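Long-range contacts in ectonucleoside triphosphate diphosphohydrolase 4 (Homo sapiens, PDB 6WG5), which belongs to the GDA1/CD39 nucleoside phosphatase family, itself a member of the actin-like ATPase clan: residues Arg218-Leu223 with Asn378-Gly383; Thr230-Glu235 with Arg272-Thr277; Arg293-Thr298 with Asn333-Tyr338; Tyr317-Leu322 with Ile337-Thr342; Ala120-Thr125 with Phe158-Ser163. All coordinates share one frame; numbering follows the deposited sequence. Where two conformers were deposited one is given.

Interactions 1 and 2 form the buried centre of the set: they join neighbouring strands of one mixed sheet, parallel in interaction 1 and antiparallel in interaction 2, and touch where Thr219 meets Glu235. Interactions 3 and 4, at a peripheral three-stranded sheet, have centres about 35 to 40 Å from theirs. They share Ile337 and Tyr338 of strand 335-341, but interaction 4 is a backbone-bonded strand pair, whereas interaction 3 is side-chain packing against a helix's last turn. Interaction 5 sits on the opposite side of the chain's centre from these two, joining partly buried loops through one backbone bond and an aromatic pair. A side-chain salt bridge spans the two segments in interaction 1 alone.

Interaction 1. Residues Arg218-Leu223 with Asn378-Gly383; sequences RTAGIL and NSEFYG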
# COMPACT_ATOMS: atom_id res chain seq x y z
N ARG A 218 -6.39 -18.17 -5.11
CA ARG A 218 -5.39 -17.21 -5.55
C ARG A 218 -5.58 -15.89 -4.82
O ARG A 218 -6.71 -15.47 -4.54
CB ARG A 218 -5.51 -17.00 -7.06
CG ARG A 218 -4.43 -16.13 -7.66
CD ARG A 218 -4.63 -16.00 -9.16
NE ARG A 218 -5.84 -15.24 -9.48
CZ ARG A 218 -6.35 -15.15 -10.71
NH1 ARG A 218 -5.78 -15.77 -11.73
NH2 ARG A 218 -7.45 -14.44 -10.90
N THR A 219 -4.47 -15.23 -4.50
CA THR A 219 -4.50 -13.93 -3.86
C THR A 219 -4.30 -12.82 -4.89
O THR A 219 -3.93 -13.06 -6.04
CB THR A 219 -3.43 -13.82 -2.76
OG1 THR A 219 -2.14 -14.10 -3.32
CG2 THR A 219 -3.72 -14.80 -1.63
N ALA A 220 -4.55 -11.59 -4.45
CA ALA A 220 -4.43 -10.41 -5.30
C ALA A 220 -3.23 -9.59 -4.84
O ALA A 220 -3.13 -9.23 -3.67
CB ALA A 220 -5.70 -9.56 -5.24
N GLY A 221 -2.31 -9.31 -5.78
CA GLY A 221 -1.21 -8.43 -5.49
C GLY A 221 -1.64 -6.98 -5.47
O GLY A 221 -2.73 -6.62 -5.91
N ILE A 222 -0.76 -6.13 -4.95
CA ILE A 222 -1.04 -4.70 -4.85
C ILE A 222 0.12 -3.93 -5.48
O ILE A 222 1.29 -4.21 -5.21
CB ILE A 222 -1.26 -4.25 -3.39
CG1 ILE A 222 -0.15 -4.76 -2.48
CG2 ILE A 222 -2.62 -4.76 -2.91
CD1 ILE A 222 -0.28 -4.32 -1.03
N LEU A 223 -0.23 -2.99 -6.35
CA LEU A 223 0.70 -2.01 -6.90
C LEU A 223 0.27 -0.63 -6.40
O LEU A 223 -0.90 -0.27 -6.51
CB LEU A 223 0.70 -2.04 -8.43
CG LEU A 223 1.50 -3.15 -9.09
CD1 LEU A 223 0.90 -3.51 -10.44
CD2 LEU A 223 2.94 -2.70 -9.26
N ASN A 378 -1.60 -16.60 -14.57
CA ASN A 378 -2.47 -16.96 -13.44
C ASN A 378 -2.16 -16.02 -12.27
O ASN A 378 -1.57 -16.42 -11.27
CB ASN A 378 -2.28 -18.42 -13.05
CG ASN A 378 -3.15 -18.83 -11.88
OD1 ASN A 378 -4.08 -18.10 -11.51
ND2 ASN A 378 -2.86 -19.98 -11.29
N SER A 379 -2.58 -14.76 -12.40
CA SER A 379 -2.34 -13.76 -11.37
C SER A 379 -3.34 -12.63 -11.54
O SER A 379 -4.05 -12.54 -12.54
CB SER A 379 -0.91 -13.24 -11.43
OG SER A 379 -0.70 -12.47 -12.60
N GLU A 380 -3.39 -11.75 -10.53
CA GLU A 380 -4.21 -10.55 -10.58
C GLU A 380 -3.60 -9.52 -9.63
O GLU A 380 -3.01 -9.87 -8.61
CB GLU A 380 -5.67 -10.83 -10.20
CG GLU A 380 -5.86 -11.37 -8.79
CD GLU A 380 -7.30 -11.73 -8.50
OE1 GLU A 380 -8.18 -10.85 -8.62
OE2 GLU A 380 -7.56 -12.91 -8.15
N PHE A 381 -3.75 -8.25 -9.99
CA PHE A 381 -3.20 -7.15 -9.22
C PHE A 381 -4.22 -6.02 -9.13
O PHE A 381 -5.03 -5.82 -10.04
CB PHE A 381 -1.91 -6.60 -9.84
CG PHE A 381 -0.69 -7.42 -9.54
CD1 PHE A 381 0.22 -7.01 -8.58
CD2 PHE A 381 -0.44 -8.60 -10.22
CE1 PHE A 381 1.35 -7.75 -8.30
CE2 PHE A 381 0.69 -9.35 -9.95
CZ PHE A 381 1.58 -8.93 -8.98
N TYR A 382 -4.16 -5.29 -8.02
CA TYR A 382 -4.86 -4.02 -7.87
C TYR A 382 -3.84 -2.89 -7.96
O TYR A 382 -2.73 -2.99 -7.43
CB TYR A 382 -5.60 -3.94 -6.54
CG TYR A 382 -6.96 -4.61 -6.54
CD1 TYR A 382 -8.12 -3.86 -6.51
CD2 TYR A 382 -7.07 -5.99 -6.58
CE1 TYR A 382 -9.36 -4.47 -6.51
CE2 TYR A 382 -8.30 -6.61 -6.58
CZ TYR A 382 -9.45 -5.84 -6.55
OH TYR A 382 -10.68 -6.46 -6.55
N GLY A 383 -4.22 -1.81 -8.64
CA GLY A 383 -3.38 -0.63 -8.78
C GLY A 383 -4.00 0.54 -8.04
O GLY A 383 -5.16 0.90 -8.27
O HOH W 1 -2.02 -13.45 -7.94
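The guanidinium of Arg218 is gripped by Asn378 and Glu380 of the facing segment. Arg218 and Asn378 pass one another in opposite senses, and NH1 of Arg218 donates to OD1 of Asn378 (2.9 Å) in the plane of that amide carbonyl. A bend at chi3 (68°) places NE of Arg218 where OE2 of Glu380 accepts from it at 3.2 Å, on the anti side and tilted from the carboxylate plane. The carboxylate stands 84° from the guanidinium plane, and NH2 adds a weak bond to the same OE2. Ser379 O lies over one guanidinium face. Further on, strands 221-223 and 381-383 run parallel, tied by bonds such as Leu223 N to Tyr382 O (2.7 Å). There the Phe381 ring takes an off-centre CH-pi contact from CA of Gly221, 4.1 Å from its centroid, while CD1 of Leu223 packs obliquely against the same ring. Arg189 also forms a salt bridge with Glu380 OE2, so this oxygen answers two arginines, which would probably favour an ionised carboxylate.

Interaction 2. Residues Thr230-Glu235 with Arg272-Thr277; sequences TQIAYE and RVYVAT
Tyr234 O accepts from Tyr274 N at 2.8 Å, and the return bond runs from Tyr234 N to Tyr274 O, making a hydrogen-bonded antiparallel pair. Ile232 and Ala276 repeat the pattern two residues along, with Ile232 N to Ala276 O at 3.0 Å. The two tyrosines rise from the same side of the sheet. In Tyr234, CG sits between the backbone N and the carbonyl carbon (chi1 54°), and the ring receives CB of Tyr274 over one face. The two rings are inclined by 50°, their centroids 5.1 Å apart. Their hydroxyls turn to backbone oxygens beyond the pair, Tyr234 OH to Pro372 O and Tyr274 OH to Tyr370 O. On this same side CG2 of Ile232 touches CB of Ala276 (3.8 Å). At the far end a water links Glu235 OE2 to Arg272 N, while Arg216 and Thr219 hold the same carboxylate. Strands 221-225 and 255-259 flank the pair within the mixed sheet, and helix 172-186 covers the side bearing Glu235, Val273 and Val275, through Trp180 and Val177.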
# COMPACT_ATOMS: atom_id res chain seq x y z
N THR A 230 7.11 4.07 -5.19
CA THR A 230 6.30 3.03 -5.80
C THR A 230 6.50 1.75 -5.01
O THR A 230 7.64 1.36 -4.73
CB THR A 230 6.68 2.82 -7.27
OG1 THR A 230 6.40 4.02 -8.01
CG2 THR A 230 5.89 1.67 -7.88
N GLN A 231 5.40 1.10 -4.65
CA GLN A 231 5.43 -0.12 -3.86
C GLN A 231 4.73 -1.24 -4.61
O GLN A 231 3.74 -1.01 -5.30
CB GLN A 231 4.77 0.09 -2.49
CG GLN A 231 5.03 -1.05 -1.51
CD GLN A 231 4.18 -0.96 -0.26
OE1 GLN A 231 2.95 -0.99 -0.33
NE2 GLN A 231 4.83 -0.86 0.90
N ILE A 232 5.25 -2.45 -4.46
CA ILE A 232 4.67 -3.64 -5.08
C ILE A 232 4.72 -4.78 -4.07
O ILE A 232 5.74 -4.98 -3.39
CB ILE A 232 5.42 -4.02 -6.37
CG1 ILE A 232 4.82 -5.29 -6.99
CG2 ILE A 232 6.90 -4.22 -6.09
CD1 ILE A 232 5.34 -5.60 -8.38
N ALA A 233 3.62 -5.52 -3.96
CA ALA A 233 3.56 -6.66 -3.06
C ALA A 233 2.68 -7.74 -3.67
O ALA A 233 1.58 -7.45 -4.15
CB ALA A 233 3.01 -6.25 -1.69
N TYR A 234 3.17 -8.98 -3.65
CA TYR A 234 2.38 -10.09 -4.17
C TYR A 234 2.89 -11.40 -3.58
O TYR A 234 4.00 -11.48 -3.05
CB TYR A 234 2.41 -10.14 -5.70
CG TYR A 234 3.80 -10.15 -6.29
CD1 TYR A 234 4.43 -11.35 -6.60
CD2 TYR A 234 4.47 -8.97 -6.56
CE1 TYR A 234 5.70 -11.36 -7.15
CE2 TYR A 234 5.73 -8.98 -7.12
CZ TYR A 234 6.34 -10.17 -7.41
OH TYR A 234 7.60 -10.17 -7.96
N GLU A 235 2.05 -12.42 -3.69
CA GLU A 235 2.40 -13.75 -3.20
C GLU A 235 3.27 -14.48 -4.21
O GLU A 235 3.07 -14.36 -5.42
CB GLU A 235 1.13 -14.56 -2.93
CG GLU A 235 1.40 -15.98 -2.45
CD GLU A 235 0.13 -16.80 -2.32
OE1 GLU A 235 -0.97 -16.25 -2.54
OE2 GLU A 235 0.24 -18.01 -2.00
N ARG A 272 4.00 -16.88 1.34
CA ARG A 272 5.25 -16.20 1.02
C ARG A 272 4.90 -14.97 0.19
O ARG A 272 4.38 -15.10 -0.93
CB ARG A 272 6.19 -17.12 0.25
CG ARG A 272 7.58 -16.55 0.01
CD ARG A 272 8.42 -17.43 -0.90
NE ARG A 272 8.12 -18.85 -0.74
CZ ARG A 272 7.71 -19.66 -1.72
NH1 ARG A 272 7.47 -20.94 -1.45
NH2 ARG A 272 7.57 -19.22 -2.96
N VAL A 273 5.17 -13.78 0.73
CA VAL A 273 4.81 -12.52 0.09
C VAL A 273 6.07 -11.71 -0.17
O VAL A 273 6.89 -11.52 0.74
CB VAL A 273 3.82 -11.72 0.95
CG1 VAL A 273 3.42 -10.43 0.24
CG2 VAL A 273 2.59 -12.56 1.25
N TYR A 274 6.21 -11.24 -1.40
CA TYR A 274 7.31 -10.37 -1.80
C TYR A 274 6.85 -8.92 -1.67
O TYR A 274 5.75 -8.57 -2.11
CB TYR A 274 7.73 -10.67 -3.24
CG TYR A 274 8.59 -9.62 -3.90
CD1 TYR A 274 8.04 -8.67 -4.74
CD2 TYR A 274 9.97 -9.59 -3.69
CE1 TYR A 274 8.82 -7.71 -5.36
CE2 TYR A 274 10.76 -8.63 -4.30
CZ TYR A 274 10.18 -7.70 -5.14
OH TYR A 274 10.96 -6.74 -5.75
N VAL A 275 7.70 -8.09 -1.07
CA VAL A 275 7.38 -6.68 -0.84
C VAL A 275 8.60 -5.85 -1.21
O VAL A 275 9.70 -6.08 -0.70
CB VAL A 275 6.98 -6.41 0.62
CG1 VAL A 275 6.67 -4.94 0.84
CG2 VAL A 275 5.78 -7.26 1.00
N ALA A 276 8.41 -4.87 -2.10
CA ALA A 276 9.49 -3.99 -2.52
C ALA A 276 8.98 -2.56 -2.55
O ALA A 276 7.88 -2.30 -3.07
CB ALA A 276 10.04 -4.39 -3.89
N THR A 277 9.77 -1.63 -2.01
CA THR A 277 9.46 -0.21 -2.02
C THR A 277 10.61 0.52 -2.70
O THR A 277 11.78 0.23 -2.42
CB THR A 277 9.26 0.32 -0.59
OG1 THR A 277 8.37 -0.55 0.12
CG2 THR A 277 8.68 1.72 -0.62
O HOH W 2 2.51 -18.39 -0.45

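Interaction 3. Residues Arg293-Thr298 with Asn333-Tyr338; sequences RIFANT and NGQTIY
Apolar packing carries the contact, with the Phe295 ring and Ile337 at its centre: CD2 of Phe295 lies 3.7 Å from CG1 of Ile337, the two side chains crossing obliquely. CG of Phe295 is anti to the backbone N (chi1 -176°), and the ring beyond it meets three residues of segment 333-338. CB of Gln335 comes to the ring edge near CZ of Phe295 (3.8 Å), the two side chains crossing at about a right angle. These partners belong to a beta hairpin, strands 327-332 and 335-341 joined at Asn333 and Gly334, both with positive phi; the last turn of helix 283-296 packs against it. Contacts between unlike groups come next. Thr298 and Ile337 meet tip to tip, OG1 of Thr298 3.5 Å from CD1 of Ile337, and the amide of the poorly ordered Asn333 approaches the ring obliquely. No hydrogen bond crosses the contact; within segment 293-298, Thr298 OG1 donates to Phe295 O (2.9 Å), and Thr298 N reaches that oxygen from the same face of the carbonyl plane.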
# COMPACT_ATOMS: atom_id res chain seq x y z
N ARG A 293 17.61 16.57 -14.56
CA ARG A 293 18.57 16.26 -15.61
C ARG A 293 18.46 17.25 -16.77
O ARG A 293 19.47 17.60 -17.38
CB ARG A 293 18.39 14.83 -16.11
CG ARG A 293 19.67 14.24 -16.68
CD ARG A 293 19.44 12.92 -17.40
NE ARG A 293 19.47 11.77 -16.50
CZ ARG A 293 19.36 10.50 -16.90
NH1 ARG A 293 19.23 10.22 -18.19
NH2 ARG A 293 19.39 9.52 -16.01
N ILE A 294 17.24 17.70 -17.08
CA ILE A 294 17.09 18.78 -18.06
C ILE A 294 17.87 20.00 -17.61
O ILE A 294 18.59 20.63 -18.40
CB ILE A 294 15.60 19.11 -18.26
CG1 ILE A 294 14.88 17.96 -18.95
CG2 ILE A 294 15.44 20.41 -19.07
CD1 ILE A 294 13.38 18.15 -19.05
N PHE A 295 17.74 20.36 -16.33
CA PHE A 295 18.45 21.52 -15.81
C PHE A 295 19.96 21.32 -15.88
O PHE A 295 20.70 22.20 -16.34
CB PHE A 295 18.01 21.80 -14.38
CG PHE A 295 18.63 23.03 -13.79
CD1 PHE A 295 19.83 22.96 -13.10
CD2 PHE A 295 18.02 24.27 -13.94
CE1 PHE A 295 20.40 24.10 -12.57
CE2 PHE A 295 18.59 25.41 -13.42
CZ PHE A 295 19.78 25.33 -12.73
N ALA A 296 20.43 20.16 -15.43
CA ALA A 296 21.87 19.91 -15.42
C ALA A 296 22.45 19.86 -16.82
O ALA A 296 23.57 20.32 -17.05
CB ALA A 296 22.16 18.60 -14.68
N ASN A 297 21.69 19.33 -17.78
CA ASN A 297 22.20 19.15 -19.14
C ASN A 297 22.19 20.44 -19.95
O ASN A 297 22.53 20.40 -21.14
CB ASN A 297 21.38 18.08 -19.87
CG ASN A 297 21.74 16.68 -19.44
OD1 ASN A 297 22.81 16.45 -18.87
ND2 ASN A 297 20.86 15.72 -19.71
N THR A 298 21.82 21.57 -19.36
CA THR A 298 21.85 22.83 -20.09
C THR A 298 23.23 23.12 -20.66
O THR A 298 23.34 23.72 -21.74
CB THR A 298 21.39 23.98 -19.19
OG1 THR A 298 20.05 23.73 -18.75
CG2 THR A 298 21.43 25.31 -19.93
N ASN A 333 18.95 26.81 -8.19
CA ASN A 333 20.18 27.56 -7.94
C ASN A 333 20.08 29.00 -8.43
O ASN A 333 21.07 29.60 -8.84
CB ASN A 333 21.39 26.87 -8.59
CG ASN A 333 21.59 25.45 -8.10
OD1 ASN A 333 21.24 25.12 -6.97
ND2 ASN A 333 22.17 24.61 -8.96
N GLY A 334 18.87 29.56 -8.39
CA GLY A 334 18.64 30.91 -8.87
C GLY A 334 18.47 31.03 -10.37
O GLY A 334 17.90 32.02 -10.84
N GLN A 335 18.95 30.05 -11.14
CA GLN A 335 18.78 30.07 -12.58
C GLN A 335 17.34 29.70 -12.96
O GLN A 335 16.53 29.32 -12.11
CB GLN A 335 19.76 29.11 -13.25
CG GLN A 335 21.22 29.47 -13.05
CD GLN A 335 21.60 30.78 -13.72
OE1 GLN A 335 21.60 30.88 -14.95
NE2 GLN A 335 21.91 31.79 -12.91
N THR A 336 17.05 29.81 -14.25
CA THR A 336 15.74 29.46 -14.78
C THR A 336 15.91 28.85 -16.16
O THR A 336 16.66 29.38 -16.98
CB THR A 336 14.82 30.69 -14.85
OG1 THR A 336 14.39 31.04 -13.53
CG2 THR A 336 13.59 30.41 -15.72
N ILE A 337 15.22 27.73 -16.39
CA ILE A 337 15.20 27.07 -17.69
C ILE A 337 13.75 27.01 -18.15
O ILE A 337 12.87 26.64 -17.37
CB ILE A 337 15.82 25.67 -17.62
CG1 ILE A 337 17.29 25.76 -17.20
CG2 ILE A 337 15.70 24.96 -18.97
CD1 ILE A 337 18.16 26.62 -18.11
N TYR A 338 13.51 27.38 -19.40
CA TYR A 338 12.17 27.48 -19.94
C TYR A 338 11.87 26.27 -20.82
O TYR A 338 12.72 25.82 -21.60
CB TYR A 338 12.01 28.77 -20.74
CG TYR A 338 12.26 30.01 -19.91
CD1 TYR A 338 11.25 30.56 -19.13
CD2 TYR A 338 13.51 30.62 -19.89
CE1 TYR A 338 11.47 31.68 -18.36
CE2 TYR A 338 13.74 31.75 -19.13
CZ TYR A 338 12.72 32.27 -18.36
OH TYR A 338 12.95 33.40 -17.60

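Interaction 4. Residues Tyr317-Leu322 with Ile337-Thr342; sequences YLDPCL and IYLRGT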
# COMPACT_ATOMS: atom_id res chain seq x y z
N TYR A 317 13.38 24.57 -24.01
CA TYR A 317 13.52 23.13 -24.17
C TYR A 317 12.17 22.52 -24.50
O TYR A 317 11.17 22.79 -23.83
CB TYR A 317 14.09 22.52 -22.89
CG TYR A 317 14.38 21.04 -22.99
CD1 TYR A 317 13.48 20.10 -22.49
CD2 TYR A 317 15.54 20.58 -23.59
CE1 TYR A 317 13.75 18.75 -22.58
CE2 TYR A 317 15.82 19.23 -23.68
CZ TYR A 317 14.92 18.32 -23.18
OH TYR A 317 15.20 16.98 -23.28
N LEU A 318 12.12 21.71 -25.55
CA LEU A 318 10.88 21.10 -26.00
C LEU A 318 10.69 19.78 -25.26
O LEU A 318 11.36 18.79 -25.55
CB LEU A 318 10.89 20.89 -27.52
CG LEU A 318 11.15 22.15 -28.35
CD1 LEU A 318 10.99 21.85 -29.83
CD2 LEU A 318 10.22 23.29 -27.94
N ASP A 319 9.77 19.78 -24.29
CA ASP A 319 9.57 18.64 -23.42
C ASP A 319 8.42 17.80 -23.95
O ASP A 319 7.26 18.26 -23.92
CB ASP A 319 9.28 19.10 -22.00
CG ASP A 319 9.19 17.95 -21.01
OD1 ASP A 319 8.77 18.18 -19.86
OD2 ASP A 319 9.55 16.81 -21.40
N PRO A 320 8.66 16.58 -24.45
CA PRO A 320 7.54 15.75 -24.92
C PRO A 320 6.65 15.25 -23.80
O PRO A 320 5.54 14.77 -24.08
CB PRO A 320 8.25 14.59 -25.63
CG PRO A 320 9.55 14.46 -24.91
CD PRO A 320 9.95 15.87 -24.54
N CYS A 321 7.10 15.33 -22.55
CA CYS A 321 6.34 14.86 -21.40
C CYS A 321 5.39 15.92 -20.85
O CYS A 321 4.82 15.72 -19.77
CB CYS A 321 7.30 14.41 -20.30
SG CYS A 321 8.27 12.95 -20.75
N LEU A 322 5.20 17.03 -21.56
CA LEU A 322 4.26 18.06 -21.15
C LEU A 322 3.18 18.22 -22.20
O LEU A 322 3.41 17.96 -23.39
CB LEU A 322 4.96 19.41 -20.92
CG LEU A 322 5.74 19.55 -19.62
CD1 LEU A 322 6.55 20.84 -19.62
CD2 LEU A 322 4.81 19.51 -18.41
N ILE A 337 15.22 27.73 -16.39
CA ILE A 337 15.20 27.07 -17.69
C ILE A 337 13.75 27.01 -18.15
O ILE A 337 12.87 26.64 -17.37
CB ILE A 337 15.82 25.67 -17.62
CG1 ILE A 337 17.29 25.76 -17.20
CG2 ILE A 337 15.70 24.96 -18.97
CD1 ILE A 337 18.16 26.62 -18.11
N TYR A 338 13.51 27.38 -19.40
CA TYR A 338 12.17 27.48 -19.94
C TYR A 338 11.87 26.27 -20.82
O TYR A 338 12.72 25.82 -21.60
CB TYR A 338 12.01 28.77 -20.74
CG TYR A 338 12.26 30.01 -19.91
CD1 TYR A 338 11.25 30.56 -19.13
CD2 TYR A 338 13.51 30.62 -19.89
CE1 TYR A 338 11.47 31.68 -18.36
CE2 TYR A 338 13.74 31.75 -19.13
CZ TYR A 338 12.72 32.27 -18.36
OH TYR A 338 12.95 33.40 -17.60
N LEU A 339 10.65 25.75 -20.68
CA LEU A 339 10.21 24.57 -21.42
C LEU A 339 8.95 24.90 -22.21
O LEU A 339 8.23 25.85 -21.91
CB LEU A 339 9.92 23.39 -20.47
CG LEU A 339 10.85 23.19 -19.27
CD1 LEU A 339 10.36 22.03 -18.42
CD2 LEU A 339 12.29 22.96 -19.71
N ARG A 340 8.70 24.08 -23.24
CA ARG A 340 7.45 24.13 -23.97
C ARG A 340 7.04 22.70 -24.29
O ARG A 340 7.83 21.94 -24.84
CB ARG A 340 7.57 24.95 -25.26
CG ARG A 340 6.23 25.33 -25.87
CD ARG A 340 6.27 25.27 -27.38
NE ARG A 340 7.36 26.07 -27.93
CZ ARG A 340 7.91 25.87 -29.13
NH1 ARG A 340 8.89 26.66 -29.54
NH2 ARG A 340 7.48 24.88 -29.91
N GLY A 341 5.80 22.35 -23.95
CA GLY A 341 5.34 20.98 -24.12
C GLY A 341 5.01 20.68 -25.57
O GLY A 341 4.32 21.46 -26.24
N THR A 342 5.51 19.55 -26.07
CA THR A 342 5.18 19.07 -27.40
C THR A 342 4.23 17.89 -27.39
O THR A 342 3.86 17.39 -28.46
CB THR A 342 6.47 18.70 -28.16
OG1 THR A 342 7.19 17.70 -27.44
CG2 THR A 342 7.35 19.93 -28.34
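A parallel strand pair, Tyr317-Asp319 beside Leu339-Gly341, makes up two of the three strands of a small mixed sheet. Tyr317 N donates to Tyr338 O (2.8 Å), Arg340 N to Tyr317 O, and Asp319 N to Arg340 O. A fourth bond, from Thr342 N to Asp319 O (3.1 Å), carries the pairing past strand 317-319. On one side CB of Tyr317 packs on CD2 of Leu339 (3.7 Å), and the Leu322 side chain crosses Leu339 at about a right angle. From Asp319 to Leu322 the chain makes a type I turn, where Cys321 N reaches Asp319 OD2 (3.1 Å) from above the carboxylate plane, an Asx turn. Arg287 and Tyr290 of helix 283-296 hold the same carboxylate, while Cys321 is disulfide-bonded to Cys348. On the other side the Leu318 and Arg340 side chains run alongside. CG of Leu318 is anti to the carbonyl carbon (chi1 -56°), and its CD2 covers the centre of the Arg340 guanidinium, 3.7 Å from CZ; CB touches CG2 of Thr342.

Interaction 5. Residues Ala120-Thr125 with Phe158-Ser163; sequences AKHKET and FDFLFS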
# COMPACT_ATOMS: atom_id res chain seq x y z
N ALA A 120 -16.14 -2.82 30.40
CA ALA A 120 -15.93 -4.20 30.84
C ALA A 120 -14.95 -4.95 29.94
O ALA A 120 -14.33 -5.91 30.40
CB ALA A 120 -17.26 -4.95 30.89
N LYS A 121 -14.80 -4.53 28.69
CA LYS A 121 -13.95 -5.24 27.73
C LYS A 121 -12.56 -4.63 27.59
O LYS A 121 -11.72 -5.21 26.89
CB LYS A 121 -14.64 -5.27 26.35
CG LYS A 121 -15.80 -6.25 26.26
CD LYS A 121 -15.31 -7.64 25.88
CE LYS A 121 -16.38 -8.69 26.14
NZ LYS A 121 -17.65 -8.41 25.43
N HIS A 122 -12.29 -3.49 28.23
CA HIS A 122 -10.98 -2.87 28.12
C HIS A 122 -9.88 -3.84 28.54
O HIS A 122 -8.85 -3.96 27.86
CB HIS A 122 -10.92 -1.60 28.97
CG HIS A 122 -11.78 -0.49 28.46
ND1 HIS A 122 -11.71 0.80 28.96
CD2 HIS A 122 -12.73 -0.46 27.49
CE1 HIS A 122 -12.58 1.56 28.32
NE2 HIS A 122 -13.21 0.82 27.43
N LYS A 123 -10.07 -4.53 29.66
CA LYS A 123 -9.04 -5.44 30.16
C LYS A 123 -8.71 -6.52 29.14
O LYS A 123 -7.58 -7.02 29.12
CB LYS A 123 -9.49 -6.06 31.48
CG LYS A 123 -10.77 -6.88 31.39
CD LYS A 123 -11.11 -7.54 32.72
CE LYS A 123 -11.79 -6.57 33.68
NZ LYS A 123 -13.27 -6.71 33.68
N GLU A 124 -9.67 -6.90 28.30
CA GLU A 124 -9.48 -7.95 27.31
C GLU A 124 -9.24 -7.41 25.91
O GLU A 124 -9.18 -8.19 24.95
CB GLU A 124 -10.69 -8.89 27.31
CG GLU A 124 -10.69 -9.89 28.44
CD GLU A 124 -11.99 -10.66 28.54
OE1 GLU A 124 -12.87 -10.45 27.67
OE2 GLU A 124 -12.14 -11.47 29.48
N THR A 125 -9.11 -6.09 25.76
CA THR A 125 -8.95 -5.48 24.45
C THR A 125 -7.49 -5.11 24.22
O THR A 125 -6.95 -4.30 24.99
CB THR A 125 -9.83 -4.24 24.34
OG1 THR A 125 -11.21 -4.62 24.42
CG2 THR A 125 -9.59 -3.51 23.01
N PHE A 158 -4.92 3.50 31.26
CA PHE A 158 -5.88 2.70 30.52
C PHE A 158 -5.70 1.24 30.88
O PHE A 158 -4.61 0.81 31.27
CB PHE A 158 -5.72 2.90 29.00
CG PHE A 158 -5.80 4.33 28.56
CD1 PHE A 158 -7.03 4.93 28.33
CD2 PHE A 158 -4.65 5.09 28.39
CE1 PHE A 158 -7.10 6.25 27.92
CE2 PHE A 158 -4.72 6.41 27.99
CZ PHE A 158 -5.95 6.99 27.76
N ASP A 159 -6.78 0.47 30.74
CA ASP A 159 -6.80 -0.94 31.11
C ASP A 159 -6.59 -1.87 29.92
O ASP A 159 -6.74 -3.09 30.07
CB ASP A 159 -8.13 -1.28 31.80
CG ASP A 159 -8.27 -0.62 33.16
OD1 ASP A 159 -7.23 -0.41 33.83
OD2 ASP A 159 -9.41 -0.32 33.56
N PHE A 160 -6.23 -1.34 28.76
CA PHE A 160 -6.01 -2.17 27.59
C PHE A 160 -4.79 -3.07 27.78
O PHE A 160 -3.85 -2.73 28.49
CB PHE A 160 -5.82 -1.30 26.34
CG PHE A 160 -6.96 -0.35 26.09
CD1 PHE A 160 -8.27 -0.79 26.15
CD2 PHE A 160 -6.71 0.98 25.78
CE1 PHE A 160 -9.32 0.09 25.91
CE2 PHE A 160 -7.75 1.85 25.55
CZ PHE A 160 -9.06 1.41 25.61
N LEU A 161 -4.82 -4.23 27.13
CA LEU A 161 -3.65 -5.11 27.09
C LEU A 161 -2.55 -4.41 26.31
O LEU A 161 -2.63 -4.28 25.09
CB LEU A 161 -4.00 -6.45 26.46
CG LEU A 161 -5.05 -7.32 27.14
CD1 LEU A 161 -5.32 -8.55 26.28
CD2 LEU A 161 -4.61 -7.73 28.53
N PHE A 162 -1.51 -3.96 27.02
CA PHE A 162 -0.44 -3.19 26.40
C PHE A 162 0.88 -3.62 27.02
O PHE A 162 1.09 -3.46 28.23
CB PHE A 162 -0.67 -1.69 26.60
CG PHE A 162 0.11 -0.82 25.66
CD1 PHE A 162 1.04 0.09 26.14
CD2 PHE A 162 -0.09 -0.91 24.29
CE1 PHE A 162 1.75 0.89 25.27
CE2 PHE A 162 0.63 -0.12 23.42
CZ PHE A 162 1.55 0.79 23.91
N SER A 163 1.77 -4.16 26.19
CA SER A 163 3.07 -4.67 26.63
C SER A 163 4.16 -4.13 25.71
O SER A 163 3.90 -3.36 24.78
CB SER A 163 3.08 -6.20 26.65
OG SER A 163 2.07 -6.70 27.51
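Segments 120-125 and 158-163 run alongside each other at His122-Phe160 and Lys123-Asp159, the first with helical backbone angles over 120-123, and a single hydrogen bond joins them, from Leu161 N to Thr125 O (3.0 Å). That donor stands above the carbonyl plane, 37° out of it. Nearby, two CA-H...O contacts run in opposite senses: Phe160 CA meets His122 O at 3.4 Å, and Lys123 CA meets Asp159 O at 3.3 Å. The main side-chain contact is an edge-to-face aromatic pair in which Phe160 supplies the edge and His122 the face. CE1 of Phe160 comes over the imidazole, displaced toward its rim and 3.6 Å from CG of His122, with the ring planes 51° apart. CG of Phe160, anti to the carbonyl carbon (chi1 -56°), starts the ring on its way to the imidazole, and CB of Phe160 lies 3.5 Å from Thr125 O. Leu161 turns its CG and CD2 toward Lys123 O, and CB of Asp159 touches CB of His122 (4.0 Å). Within segment 120-125, Thr125 OG1 donates to Lys121 O, tying the turn together just before strand 127-131. The imidazole is further held by NE2 of His122 bonding to Val117 O, which implies a proton on that nitrogen. The Asp159 carboxylate forms a salt bridge with Arg119, which would probably temper any pull it exerts on the histidine's ionisation.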